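PDB 7JVH: glycoside Hydrolase Family 43_12 from Metagenome, which probably hydrolyses glycosidic bonds in plant cell-wall polysaccharides such as those containing xylose or arabinose. Local coordinates for residues F83-I88 with I100-R106; A119-A125 with M137-C143; N470-T474 with Y526-Y530; Q457-C463 with V561-K567. One frame throughout, in Å; residues are numbered along the deposited sequence.

Interaction 1: F83-I88 with I100-R106; sequences FPGVPI and IGNVLDR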
loop_
_atom_site.group_PDB
_atom_site.type_symbol
_atom_site.label_atom_id
_atom_site.label_comp_id
_atom_site.label_asym_id
_atom_site.label_seq_id
_atom_site.Cartn_x
_atom_site.Cartn_y
_atom_site.Cartn_z
ATOM N N PHE A 83 3.597 -6.954 6.867
ATOM C CA PHE A 83 4.676 -6.642 7.792
ATOM C C PHE A 83 6.032 -6.786 7.106
ATOM O O PHE A 83 6.285 -7.790 6.442
ATOM C CB PHE A 83 4.635 -7.527 9.032
ATOM C CG PHE A 83 5.604 -7.103 10.091
ATOM C CD1 PHE A 83 5.243 -6.137 11.031
ATOM C CD2 PHE A 83 6.885 -7.616 10.124
ATOM C CE1 PHE A 83 6.153 -5.738 11.999
ATOM C CE2 PHE A 83 7.794 -7.210 11.081
ATOM C CZ PHE A 83 7.429 -6.283 12.025
ATOM N N PRO A 84 6.957 -5.801 7.229
ATOM C CA PRO A 84 6.722 -4.572 7.991
ATOM C C PRO A 84 5.695 -3.675 7.335
ATOM O O PRO A 84 5.379 -3.867 6.165
ATOM C CB PRO A 84 8.092 -3.914 7.980
ATOM C CG PRO A 84 8.721 -4.413 6.721
ATOM C CD PRO A 84 8.294 -5.824 6.609
ATOM N N GLY A 85 5.179 -2.705 8.100
ATOM C CA GLY A 85 4.122 -1.815 7.651
ATOM C C GLY A 85 4.629 -0.409 7.428
ATOM O O GLY A 85 5.678 -0.041 7.941
ATOM N N VAL A 86 3.861 0.361 6.650
ATOM C CA VAL A 86 4.137 1.765 6.319
ATOM C C VAL A 86 5.508 1.925 5.670
ATOM O O VAL A 86 6.478 2.288 6.337
ATOM C CB VAL A 86 3.994 2.688 7.558
ATOM C CG1 VAL A 86 4.127 4.166 7.172
ATOM C CG2 VAL A 86 2.678 2.411 8.257
ATOM N N PRO A 87 5.632 1.682 4.344
ATOM C CA PRO A 87 6.916 1.856 3.666
ATOM C C PRO A 87 7.204 3.342 3.587
ATOM O O PRO A 87 6.255 4.122 3.464
ATOM C CB PRO A 87 6.665 1.259 2.286
ATOM C CG PRO A 87 5.192 1.385 2.082
ATOM C CD PRO A 87 4.546 1.278 3.437
ATOM N N ILE A 88 8.482 3.718 3.699
ATOM C CA ILE A 88 8.882 5.118 3.680
ATOM C C ILE A 88 9.932 5.377 2.588
ATOM O O ILE A 88 10.974 4.707 2.526
ATOM C CB ILE A 88 9.330 5.593 5.080
ATOM C CG1 ILE A 88 9.801 7.054 5.032
ATOM C CG2 ILE A 88 10.393 4.668 5.668
ATOM C CD1 ILE A 88 9.823 7.729 6.387
ATOM N N ILE A 100 13.750 3.852 2.030
ATOM C CA ILE A 100 14.728 3.846 3.120
ATOM C C ILE A 100 14.356 2.866 4.232
ATOM O O ILE A 100 15.142 2.629 5.149
ATOM C CB ILE A 100 14.961 5.257 3.708
ATOM C CG1 ILE A 100 13.698 5.804 4.378
ATOM C CG2 ILE A 100 15.433 6.199 2.607
ATOM C CD1 ILE A 100 13.898 7.156 5.034
ATOM N N GLY A 101 13.149 2.298 4.139
ATOM C CA GLY A 101 12.706 1.244 5.024
ATOM C C GLY A 101 11.196 1.202 5.148
ATOM O O GLY A 101 10.465 1.571 4.222
ATOM N N ASN A 102 10.735 0.724 6.307
ATOM C CA ASN A 102 9.331 0.692 6.661
ATOM C C ASN A 102 9.248 1.187 8.105
ATOM O O ASN A 102 9.968 0.684 8.965
ATOM C CB ASN A 102 8.776 -0.732 6.520
ATOM C CG ASN A 102 8.849 -1.259 5.091
ATOM O OD1 ASN A 102 7.866 -1.199 4.353
ATOM N ND2 ASN A 102 10.020 -1.768 4.685
ATOM N N VAL A 103 8.390 2.184 8.361
ATOM C CA VAL A 103 8.376 2.893 9.645
ATOM C C VAL A 103 8.037 1.967 10.810
ATOM O O VAL A 103 8.674 2.038 11.866
ATOM C CB VAL A 103 7.448 4.141 9.630
ATOM C CG1 VAL A 103 7.353 4.778 11.007
ATOM C CG2 VAL A 103 7.938 5.150 8.603
ATOM N N LEU A 104 7.046 1.092 10.610
ATOM C CA LEU A 104 6.652 0.106 11.614
ATOM C C LEU A 104 7.264 -1.241 11.246
ATOM O O LEU A 104 6.642 -2.046 10.545
ATOM C CB LEU A 104 5.120 0.016 11.724
ATOM C CG LEU A 104 4.366 1.343 11.929
ATOM C CD1 LEU A 104 2.879 1.107 12.083
ATOM C CD2 LEU A 104 4.873 2.117 13.132
ATOM N N ASP A 105 8.495 -1.473 11.726
ATOM C CA ASP A 105 9.268 -2.671 11.408
ATOM C C ASP A 105 9.656 -3.559 12.601
ATOM O O ASP A 105 10.345 -4.567 12.429
ATOM C CB ASP A 105 10.520 -2.288 10.600
ATOM C CG ASP A 105 11.437 -1.316 11.331
ATOM O OD1 ASP A 105 11.097 -0.868 12.442
ATOM O OD2 ASP A 105 12.517 -1.012 10.792
ATOM N N ARG A 106 9.221 -3.185 13.807
ATOM C CA ARG A 106 9.373 -4.024 14.988
ATOM C C ARG A 106 8.000 -4.524 15.418
ATOM O O ARG A 106 6.985 -3.849 15.210
ATOM C CB ARG A 106 10.032 -3.252 16.128
ATOM C CG ARG A 106 11.451 -2.805 15.837
ATOM C CD ARG A 106 12.133 -2.263 17.080
ATOM N NE ARG A 106 11.398 -1.137 17.667
ATOM C CZ ARG A 106 11.411 0.114 17.205
ATOM N NH1 ARG A 106 12.129 0.436 16.139
ATOM N NH2 ARG A 106 10.701 1.049 17.818
#
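Pro84 and Asn102 lean together on one face of the pairing between 83-88 and 100-106. Ring atom CG of Pro84 meets CG of the Asn102 amide at 3.6 Å, while OD1 of Asn102 reaches the other way, to CB of Pro87 at 3.4 Å. The amide therefore lies between two prolines, placed there by a first torsion that sets CG beside the backbone N (chi1 -62°). Between the two segments the other contacts are mostly aliphatic and meet at a slant. Val103 CG2 packs on Ile88 CB (3.8 Å), Ile88 CG2 on Ile100 CG1 (3.7 Å) and Val86 CG2 on Leu104 CD1 (4.0 Å). Phe83 ends the row differently: with CG turned anti to the backbone N (chi1 -172°), the ring swings toward the second segment, where CZ comes 3.4 Å from Asp105 O and Arg106 O lies at the ring edge. With an alanine at Phe83, the carbonyls of Asp105 and Arg106 would probably lose this apolar neighbour, and a gap would open toward Leu110 and Pro403.

Strands 85-91 and 98-102 form a β hairpin in a four-stranded antiparallel sheet, one blade of the five-bladed β-propeller of family 43. Both chains turn a corner, at Val86 and Val103, tied by Val103 N to Val86 O (2.8 Å, 159° at the hydrogen); four further backbone bonds flank this one. Arg106 turns its guanidinium elsewhere, to Asp163 and Trp161 O. The main chains thus fix the register with hydrogen bonds, and the side chains add van der Waals contact, the Asn102 amide meeting proline carbons rather than a polar mate in the partner segment.

Interaction 2: A119-A125 with M137-C143; sequences AGIYAPA and MITTEFC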
loop_
_atom_site.group_PDB
_atom_site.type_symbol
_atom_site.label_atom_id
_atom_site.label_comp_id
_atom_site.label_asym_id
_atom_site.label_seq_id
_atom_site.Cartn_x
_atom_site.Cartn_y
_atom_site.Cartn_z
ATOM N N ALA A 119 -7.943 -4.609 7.858
ATOM C CA ALA A 119 -7.756 -3.915 9.127
ATOM C C ALA A 119 -6.292 -3.441 9.178
ATOM O O ALA A 119 -5.761 -3.020 8.171
ATOM C CB ALA A 119 -8.112 -4.850 10.294
ATOM N N GLY A 120 -5.651 -3.525 10.352
ATOM C CA GLY A 120 -4.254 -3.179 10.510
ATOM C C GLY A 120 -4.026 -1.680 10.343
ATOM O O GLY A 120 -4.774 -0.853 10.885
ATOM N N ILE A 121 -2.990 -1.333 9.571
ATOM C CA ILE A 121 -2.534 0.054 9.429
ATOM C C ILE A 121 -3.321 0.814 8.359
ATOM O O ILE A 121 -3.168 0.575 7.165
ATOM C CB ILE A 121 -1.041 0.109 9.088
ATOM C CG1 ILE A 121 -0.204 -0.592 10.161
ATOM C CG2 ILE A 121 -0.602 1.554 8.921
ATOM C CD1 ILE A 121 -0.312 -0.003 11.545
ATOM N N TYR A 122 -4.162 1.749 8.816
ATOM C CA TYR A 122 -4.948 2.625 7.941
ATOM C C TYR A 122 -4.096 3.849 7.492
ATOM O O TYR A 122 -2.868 3.863 7.651
ATOM C CB TYR A 122 -6.255 3.025 8.640
ATOM C CG TYR A 122 -7.366 1.991 8.489
ATOM C CD1 TYR A 122 -7.083 0.613 8.426
ATOM C CD2 TYR A 122 -8.698 2.381 8.418
ATOM C CE1 TYR A 122 -8.099 -0.327 8.291
ATOM C CE2 TYR A 122 -9.709 1.435 8.254
ATOM C CZ TYR A 122 -9.401 0.082 8.196
ATOM O OH TYR A 122 -10.406 -0.830 8.019
ATOM N N ALA A 123 -4.756 4.848 6.897
ATOM C CA ALA A 123 -4.091 6.037 6.360
ATOM C C ALA A 123 -3.007 6.586 7.277
ATOM O O ALA A 123 -3.267 6.920 8.427
ATOM C CB ALA A 123 -5.105 7.120 6.062
ATOM N N PRO A 124 -1.746 6.656 6.814
ATOM C CA PRO A 124 -0.680 7.319 7.558
ATOM C C PRO A 124 -0.645 8.827 7.302
ATOM O O PRO A 124 -1.077 9.274 6.232
ATOM C CB PRO A 124 0.571 6.668 6.967
ATOM C CG PRO A 124 0.212 6.405 5.560
ATOM C CD PRO A 124 -1.255 6.046 5.565
ATOM N N ALA A 125 -0.158 9.589 8.287
ATOM C CA ALA A 125 0.215 10.991 8.114
ATOM C C ALA A 125 1.593 11.250 8.731
ATOM O O ALA A 125 1.756 11.172 9.946
ATOM C CB ALA A 125 -0.837 11.906 8.719
HETATM N N MSE A 137 5.109 9.997 12.762
HETATM C CA MSE A 137 4.266 9.157 11.927
HETATM C C MSE A 137 3.034 8.769 12.743
HETATM O O MSE A 137 3.140 8.008 13.704
HETATM C CB MSE A 137 5.047 7.921 11.462
HETATM C CG MSE A 137 4.476 7.258 10.227
HETATM SE SE MSE A 137 2.776 6.370 10.584
HETATM C CE MSE A 137 1.571 7.534 9.676
ATOM N N ILE A 138 1.875 9.315 12.360
ATOM C CA ILE A 138 0.635 9.097 13.088
ATOM C C ILE A 138 -0.409 8.371 12.219
ATOM O O ILE A 138 -0.659 8.747 11.081
ATOM C CB ILE A 138 0.074 10.435 13.637
ATOM C CG1 ILE A 138 -1.069 10.183 14.616
ATOM C CG2 ILE A 138 -0.396 11.345 12.515
ATOM C CD1 ILE A 138 -1.566 11.452 15.296
ATOM N N THR A 139 -1.048 7.350 12.802
ATOM C CA THR A 139 -1.986 6.483 12.093
ATOM C C THR A 139 -2.969 5.778 13.039
ATOM O O THR A 139 -2.903 5.949 14.257
ATOM C CB THR A 139 -1.198 5.435 11.283
ATOM O OG1 THR A 139 -2.091 4.704 10.442
ATOM C CG2 THR A 139 -0.457 4.487 12.190
ATOM N N THR A 140 -3.881 4.993 12.453
ATOM C CA THR A 140 -4.770 4.101 13.191
ATOM C C THR A 140 -4.334 2.657 12.934
ATOM O O THR A 140 -4.205 2.221 11.780
ATOM C CB THR A 140 -6.233 4.260 12.756
ATOM O OG1 THR A 140 -6.573 5.648 12.695
ATOM C CG2 THR A 140 -7.169 3.608 13.746
ATOM N N GLU A 141 -4.088 1.927 14.020
ATOM C CA GLU A 141 -3.611 0.552 13.969
ATOM C C GLU A 141 -4.700 -0.368 14.537
ATOM O O GLU A 141 -4.756 -0.577 15.728
ATOM C CB GLU A 141 -2.291 0.419 14.750
ATOM C CG GLU A 141 -1.809 -1.020 14.979
ATOM C CD GLU A 141 -0.362 -1.106 15.393
ATOM O OE1 GLU A 141 0.489 -1.169 14.515
ATOM O OE2 GLU A 141 -0.073 -1.113 16.598
ATOM N N PHE A 142 -5.554 -0.889 13.645
ATOM C CA PHE A 142 -6.648 -1.793 13.969
ATOM C C PHE A 142 -6.141 -3.214 14.059
ATOM O O PHE A 142 -6.540 -4.074 13.287
ATOM C CB PHE A 142 -7.775 -1.697 12.928
ATOM C CG PHE A 142 -8.586 -0.429 13.017
ATOM C CD1 PHE A 142 -9.205 -0.056 14.227
ATOM C CD2 PHE A 142 -8.759 0.394 11.913
ATOM C CE1 PHE A 142 -9.966 1.098 14.308
ATOM C CE2 PHE A 142 -9.536 1.557 12.003
ATOM C CZ PHE A 142 -10.140 1.897 13.195
ATOM N N CYS A 143 -5.223 -3.431 15.002
ATOM C CA CYS A 143 -4.688 -4.730 15.387
ATOM C C CYS A 143 -3.729 -4.453 16.547
ATOM O O CYS A 143 -3.546 -3.300 16.919
ATOM C CB CYS A 143 -4.010 -5.457 14.206
ATOM S SG CYS A 143 -2.344 -4.902 13.730
#
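Ala119 opens the contact with its methyl: CB lies 3.5 Å from Phe142 O. Gly120 pairs with Phe142 through two backbone bonds. Ile121 sends CD1 to the Glu141 side chain, 3.3 Å from OE1 of that residue. At Tyr122 the backbone N bonds to Thr140 O (3.0 Å). CG of Tyr122 is set beside its own N (chi1 -84°), which brings the ring to Phe142, whose edge it takes over one face: a T-shaped pair with ring centroids 4.9 Å apart and planes at 81°. Atom CD2 of Phe142 stands over the centre of the Tyr122 ring, 3.6 Å above its plane. A leucine at Tyr122 would probably leave the Phe142 edge without its aromatic face and Ser118 O without the tyrosine hydroxyl. Next comes a break in the regular pairing, where Thr139 OG1 approaches both Tyr122 O (3.0 Å) and Ala123 O (3.2 Å). Register is regained, one residue shifted, at Ala125, which exchanges two backbone bonds with Ile138 and rests CB on CG2 of that residue (3.9 Å).

Strands 120-129 and 134-142 form a β hairpin in one blade of the family 43 β-propeller. Strand 120-129 is an edge strand of this four-stranded sheet, and 148-154 lies beyond 134-142, where Thr139 and Glu141 touch Met150. Ala125 and Ile138 reach strand 175-178 of the next blade, and Tyr122 also meets Phe556 edge to face.

Interaction 3: N470-T474 with Y526-Y530; sequences NYVLT and YQFSY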
loop_
_atom_site.group_PDB
_atom_site.type_symbol
_atom_site.label_atom_id
_atom_site.label_comp_id
_atom_site.label_asym_id
_atom_site.label_seq_id
_atom_site.Cartn_x
_atom_site.Cartn_y
_atom_site.Cartn_z
ATOM N N ASN A 470 -6.829 -16.664 -3.335
ATOM C CA ASN A 470 -5.460 -16.902 -3.755
ATOM C C ASN A 470 -5.307 -18.077 -4.706
ATOM O O ASN A 470 -6.173 -18.958 -4.764
ATOM C CB ASN A 470 -4.550 -17.081 -2.539
ATOM C CG ASN A 470 -4.979 -18.232 -1.634
ATOM O OD1 ASN A 470 -4.798 -19.404 -1.970
ATOM N ND2 ASN A 470 -5.520 -17.894 -0.465
ATOM N N TYR A 471 -4.207 -18.049 -5.471
ATOM C CA TYR A 471 -3.774 -19.137 -6.339
ATOM C C TYR A 471 -2.386 -19.572 -5.900
ATOM O O TYR A 471 -1.517 -18.739 -5.670
ATOM C CB TYR A 471 -3.717 -18.679 -7.788
ATOM C CG TYR A 471 -5.041 -18.249 -8.369
ATOM C CD1 TYR A 471 -6.168 -19.035 -8.224
ATOM C CD2 TYR A 471 -5.152 -17.080 -9.107
ATOM C CE1 TYR A 471 -7.390 -18.649 -8.759
ATOM C CE2 TYR A 471 -6.368 -16.691 -9.644
ATOM C CZ TYR A 471 -7.481 -17.489 -9.463
ATOM O OH TYR A 471 -8.688 -17.134 -10.008
ATOM N N VAL A 472 -2.194 -20.889 -5.767
ATOM C CA VAL A 472 -0.955 -21.463 -5.253
ATOM C C VAL A 472 -0.535 -22.661 -6.109
ATOM O O VAL A 472 -1.353 -23.533 -6.404
ATOM C CB VAL A 472 -1.112 -21.924 -3.801
ATOM C CG1 VAL A 472 0.238 -22.328 -3.233
ATOM C CG2 VAL A 472 -1.731 -20.846 -2.957
ATOM N N LEU A 473 0.745 -22.671 -6.510
ATOM C CA LEU A 473 1.381 -23.774 -7.220
ATOM C C LEU A 473 2.563 -24.220 -6.385
ATOM O O LEU A 473 3.473 -23.446 -6.135
ATOM C CB LEU A 473 1.866 -23.319 -8.593
ATOM C CG LEU A 473 2.622 -24.344 -9.464
ATOM C CD1 LEU A 473 1.690 -25.432 -9.995
ATOM C CD2 LEU A 473 3.322 -23.653 -10.627
ATOM N N THR A 474 2.537 -25.477 -5.940
ATOM C CA THR A 474 3.537 -26.023 -5.034
ATOM C C THR A 474 4.056 -27.378 -5.536
ATOM O O THR A 474 3.290 -28.193 -6.075
ATOM C CB THR A 474 2.957 -26.224 -3.612
ATOM O OG1 THR A 474 1.784 -27.036 -3.694
ATOM C CG2 THR A 474 2.567 -24.911 -2.965
ATOM N N TYR A 526 -4.887 -15.582 -15.074
ATOM C CA TYR A 526 -3.559 -15.967 -14.624
ATOM C C TYR A 526 -3.327 -17.372 -15.160
ATOM O O TYR A 526 -4.219 -18.220 -15.097
ATOM C CB TYR A 526 -3.494 -15.999 -13.093
ATOM C CG TYR A 526 -3.460 -14.664 -12.398
ATOM C CD1 TYR A 526 -4.623 -13.934 -12.181
ATOM C CD2 TYR A 526 -2.259 -14.138 -11.929
ATOM C CE1 TYR A 526 -4.591 -12.709 -11.525
ATOM C CE2 TYR A 526 -2.213 -12.908 -11.282
ATOM C CZ TYR A 526 -3.395 -12.203 -11.076
ATOM O OH TYR A 526 -3.392 -10.989 -10.428
ATOM N N GLN A 527 -2.133 -17.610 -15.708
ATOM C CA GLN A 527 -1.741 -18.901 -16.266
ATOM C C GLN A 527 -0.429 -19.292 -15.600
ATOM O O GLN A 527 0.566 -18.573 -15.702
ATOM C CB GLN A 527 -1.555 -18.842 -17.773
ATOM C CG GLN A 527 -0.926 -20.099 -18.387
ATOM C CD GLN A 527 -1.806 -21.335 -18.245
ATOM O OE1 GLN A 527 -2.878 -21.366 -18.817
ATOM N NE2 GLN A 527 -1.356 -22.369 -17.482
ATOM N N PHE A 528 -0.448 -20.441 -14.923
ATOM C CA PHE A 528 0.701 -20.981 -14.235
ATOM C C PHE A 528 1.475 -21.937 -15.163
ATOM O O PHE A 528 0.943 -22.441 -16.153
ATOM C CB PHE A 528 0.241 -21.688 -12.947
ATOM C CG PHE A 528 -0.049 -20.738 -11.810
ATOM C CD1 PHE A 528 -1.277 -20.095 -11.709
ATOM C CD2 PHE A 528 0.905 -20.486 -10.841
ATOM C CE1 PHE A 528 -1.546 -19.238 -10.652
ATOM C CE2 PHE A 528 0.633 -19.613 -9.774
ATOM C CZ PHE A 528 -0.591 -18.993 -9.690
ATOM N N SER A 529 2.754 -22.145 -14.832
ATOM C CA SER A 529 3.626 -23.021 -15.574
ATOM C C SER A 529 4.784 -23.423 -14.701
ATOM O O SER A 529 5.059 -22.774 -13.678
ATOM C CB SER A 529 4.167 -22.325 -16.840
ATOM O OG SER A 529 5.100 -21.292 -16.525
ATOM N N TYR A 530 5.476 -24.483 -15.139
ATOM C CA TYR A 530 6.698 -24.963 -14.521
ATOM C C TYR A 530 7.694 -25.293 -15.613
ATOM O O TYR A 530 7.305 -25.646 -16.726
ATOM C CB TYR A 530 6.427 -26.185 -13.642
ATOM C CG TYR A 530 5.956 -27.428 -14.370
ATOM C CD1 TYR A 530 4.680 -27.502 -14.904
ATOM C CD2 TYR A 530 6.793 -28.545 -14.498
ATOM C CE1 TYR A 530 4.245 -28.637 -15.557
ATOM C CE2 TYR A 530 6.367 -29.700 -15.130
ATOM C CZ TYR A 530 5.097 -29.742 -15.664
ATOM O OH TYR A 530 4.672 -30.861 -16.318
#
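Tyr471 and Leu473 meet Phe528 between two strands that lie one above the other. Segments 470-474 and 526-530 run nearly in the same direction, 10° apart, with axes 8.9 Å from each other at closest. The nearest CA pair is Leu473 CA and Phe528 CA, 7.6 Å apart; no backbone bond joins the strands, and the contact is carried mainly by side chains.

The Phe528 ring spans the gap, and two methylene groups come to it obliquely from the same side of its plane, at different rim atoms: its CE1 touches Tyr471 CB at 3.6 Å and its CD2 touches Leu473 CB at 3.7 Å. Leu473 and Phe528 point past one another, antiparallel and side by side, and the leucine methyl CD2 goes on to Ser529 O (3.6 Å). Tyr471 keeps CG beside its backbone N (chi1 -62°), which carries the ring toward Tyr526; there CE2 of Tyr471 and CD1 of Tyr526 are 4.1 Å apart, the rings oblique with planes at 58°. Both hydroxyls are satisfied beyond the pair, Tyr471 OH by Asp544 O and Tyr526 OH by Gln438 and Asn331.

Strand 469-477 belongs to one antiparallel sheet and 525-531 to another, so this is face-to-face sheet packing in the core of the concanavalin A-like β-sandwich.

Interaction 4: Q457-C463 with V561-K567; sequences QKAGLIC and VGMGVFK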
loop_
_atom_site.group_PDB
_atom_site.type_symbol
_atom_site.label_atom_id
_atom_site.label_comp_id
_atom_site.label_asym_id
_atom_site.label_seq_id
_atom_site.Cartn_x
_atom_site.Cartn_y
_atom_site.Cartn_z
ATOM N N GLN A 457 8.082 -31.221 2.575
ATOM C CA GLN A 457 7.002 -30.227 2.738
ATOM C C GLN A 457 6.526 -29.658 1.391
ATOM O O GLN A 457 6.830 -30.213 0.356
ATOM C CB GLN A 457 7.464 -29.154 3.723
ATOM C CG GLN A 457 7.809 -29.737 5.083
ATOM C CD GLN A 457 8.338 -28.740 6.083
ATOM O OE1 GLN A 457 8.876 -27.697 5.736
ATOM N NE2 GLN A 457 8.202 -29.081 7.348
ATOM N N LYS A 458 5.768 -28.562 1.415
ATOM C CA LYS A 458 5.288 -27.896 0.213
ATOM C C LYS A 458 6.040 -26.582 0.002
ATOM O O LYS A 458 6.233 -25.822 0.939
ATOM C CB LYS A 458 3.789 -27.601 0.330
ATOM C CG LYS A 458 2.952 -28.739 0.876
ATOM C CD LYS A 458 1.475 -28.361 0.806
ATOM C CE LYS A 458 0.580 -29.506 1.261
ATOM N NZ LYS A 458 -0.844 -29.104 1.189
ATOM N N ALA A 459 6.440 -26.324 -1.244
ATOM C CA ALA A 459 7.184 -25.122 -1.604
ATOM C C ALA A 459 6.790 -24.686 -3.002
ATOM O O ALA A 459 6.743 -25.512 -3.923
ATOM C CB ALA A 459 8.679 -25.385 -1.550
ATOM N N GLY A 460 6.477 -23.394 -3.157
ATOM C CA GLY A 460 5.992 -22.897 -4.420
ATOM C C GLY A 460 5.751 -21.416 -4.558
ATOM O O GLY A 460 6.364 -20.604 -3.876
ATOM N N LEU A 461 4.841 -21.085 -5.477
ATOM C CA LEU A 461 4.621 -19.742 -5.977
ATOM C C LEU A 461 3.173 -19.379 -5.729
ATOM O O LEU A 461 2.284 -20.184 -5.990
ATOM C CB LEU A 461 4.932 -19.714 -7.491
ATOM C CG LEU A 461 4.526 -18.485 -8.293
ATOM C CD1 LEU A 461 5.410 -17.291 -7.961
ATOM C CD2 LEU A 461 4.582 -18.826 -9.765
ATOM N N ILE A 462 2.946 -18.145 -5.267
ATOM C CA ILE A 462 1.644 -17.698 -4.778
ATOM C C ILE A 462 1.223 -16.359 -5.385
ATOM O O ILE A 462 2.016 -15.416 -5.433
ATOM C CB ILE A 462 1.657 -17.510 -3.244
ATOM C CG1 ILE A 462 2.216 -18.744 -2.546
ATOM C CG2 ILE A 462 0.252 -17.192 -2.748
ATOM C CD1 ILE A 462 2.357 -18.596 -1.058
ATOM N N CYS A 463 -0.037 -16.294 -5.831
ATOM C CA CYS A 463 -0.747 -15.057 -6.127
ATOM C C CYS A 463 -1.870 -14.913 -5.062
ATOM O O CYS A 463 -2.759 -15.767 -4.963
ATOM C CB CYS A 463 -1.311 -15.090 -7.555
ATOM S SG CYS A 463 -0.071 -15.416 -8.851
ATOM N N VAL A 561 2.343 -11.242 -5.247
ATOM C CA VAL A 561 2.948 -12.406 -5.835
ATOM C C VAL A 561 4.203 -12.697 -5.031
ATOM O O VAL A 561 4.924 -11.791 -4.635
ATOM C CB VAL A 561 3.252 -12.200 -7.347
ATOM C CG1 VAL A 561 4.327 -11.147 -7.568
ATOM C CG2 VAL A 561 3.649 -13.519 -8.004
ATOM N N GLY A 562 4.451 -13.977 -4.761
ATOM C CA GLY A 562 5.595 -14.359 -3.973
ATOM C C GLY A 562 5.821 -15.862 -3.897
ATOM O O GLY A 562 5.147 -16.633 -4.571
HETATM N N MSE A 563 6.782 -16.245 -3.054
HETATM C CA MSE A 563 7.097 -17.636 -2.822
HETATM C C MSE A 563 6.760 -17.973 -1.368
HETATM O O MSE A 563 6.825 -17.123 -0.489
HETATM C CB MSE A 563 8.554 -17.918 -3.217
HETATM C CG MSE A 563 9.607 -17.095 -2.509
HETATM SE SE MSE A 563 10.989 -16.289 -3.694
HETATM C CE MSE A 563 10.796 -14.387 -3.294
ATOM N N GLY A 564 6.370 -19.231 -1.122
ATOM C CA GLY A 564 6.022 -19.670 0.215
ATOM C C GLY A 564 6.178 -21.152 0.429
ATOM O O GLY A 564 6.368 -21.898 -0.515
ATOM N N VAL A 565 6.072 -21.565 1.697
ATOM C CA VAL A 565 6.219 -22.948 2.123
ATOM C C VAL A 565 5.142 -23.289 3.160
ATOM O O VAL A 565 4.773 -22.446 3.987
ATOM C CB VAL A 565 7.625 -23.211 2.690
ATOM C CG1 VAL A 565 8.669 -23.026 1.599
ATOM C CG2 VAL A 565 7.922 -22.280 3.839
ATOM N N PHE A 566 4.636 -24.526 3.089
ATOM C CA PHE A 566 3.495 -24.977 3.873
ATOM C C PHE A 566 3.659 -26.441 4.283
ATOM O O PHE A 566 4.590 -27.104 3.824
ATOM C CB PHE A 566 2.216 -24.838 3.056
ATOM C CG PHE A 566 1.974 -23.465 2.544
ATOM C CD1 PHE A 566 1.494 -22.477 3.390
ATOM C CD2 PHE A 566 2.233 -23.147 1.221
ATOM C CE1 PHE A 566 1.265 -21.187 2.928
ATOM C CE2 PHE A 566 2.020 -21.862 0.741
ATOM C CZ PHE A 566 1.509 -20.887 1.589
ATOM N N LYS A 567 2.708 -26.900 5.117
ATOM C CA LYS A 567 2.650 -28.218 5.747
ATOM C C LYS A 567 3.604 -28.156 6.919
ATOM O O LYS A 567 3.254 -28.306 8.093
ATOM C CB LYS A 567 2.976 -29.339 4.768
ATOM C CG LYS A 567 2.879 -30.738 5.327
ATOM C CD LYS A 567 3.432 -31.782 4.350
ATOM C CE LYS A 567 2.644 -31.844 3.037
ATOM N NZ LYS A 567 3.283 -32.711 2.006
ATOM O OXT LYS A 567 4.774 -27.889 6.720
#
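Ile462 reaches along the strand pair toward Phe566, and its side chain can be followed atom by atom. CB stands 3.8 Å from Gly562 O, the same carbonyl that accepts the backbone N of Ile462. CG1, set beside the backbone N (chi1 -51°), remains near that oxygen at 4.1 Å. The extended second torsion (176°) then carries CD1 over Gly564, 4.0 Å from its CA, to stop 3.6 Å from CZ of Phe566, at the edge of the ring and near its plane. Gly564 leaves room for this methyl; a CB there would probably be too close to it.

The strands 458-463 and 561-566 run antiparallel with directions 144° apart, a marked twist, and three hydrogen-bonded pairs join them: Lys458 with Phe566, Gly460 with Gly564, and Ile462 with Gly562. They are neighbours in the six-stranded sheet of the concanavalin A-like sandwich, in which the closing strand of the chain is inserted between 433-437 and 458-464. On the face bearing Ala459, Leu461, Cys463, Val561, Met563 and Val565, the side chains turn to the opposing sheet. Ala459 CB meets Val565 CG1 at 3.9 Å, and Leu461 CD1 approaches Gly562 O at 3.5 Å, while Met563, a selenomethionine, packs on Phe30 and Phe33.

Toward the chain terminus the contact reaches the exposed Lys567, which crosses Lys458 at about a right angle, Lys458 CE to Lys567 CE 3.6 Å. The charged ends stay apart, with 5.5 Å between Lys458 NZ and Lys567 NZ. Lys458 NZ also makes a weak hydrogen bond to a bound glycerol, probably from the crystallisation liquor.

In the fold
Interactions 1 and 2 belong to the glycoside hydrolase family 43 part, interactions 3 and 4 to the concanavalin A-like part; nearest atoms of the two groups stay at least about 12 Å apart. The first two touch through Leu104 and Ile121, neighbours across adjoining sheets, and each is a largely buried hairpin pairing. Interactions 3 and 4 share a sheet: the backbones of Leu473 and Tyr471 probably hydrogen-bond to those of Leu461 and Cys463, and Phe528 reaches Cys463 SG. Three of the contacts rest on antiparallel backbone bonds; interaction 3, between sheets, is side-chain packing of rings and aliphatics. Surface character appears at the ends, around Asp105, Phe142 and Lys567.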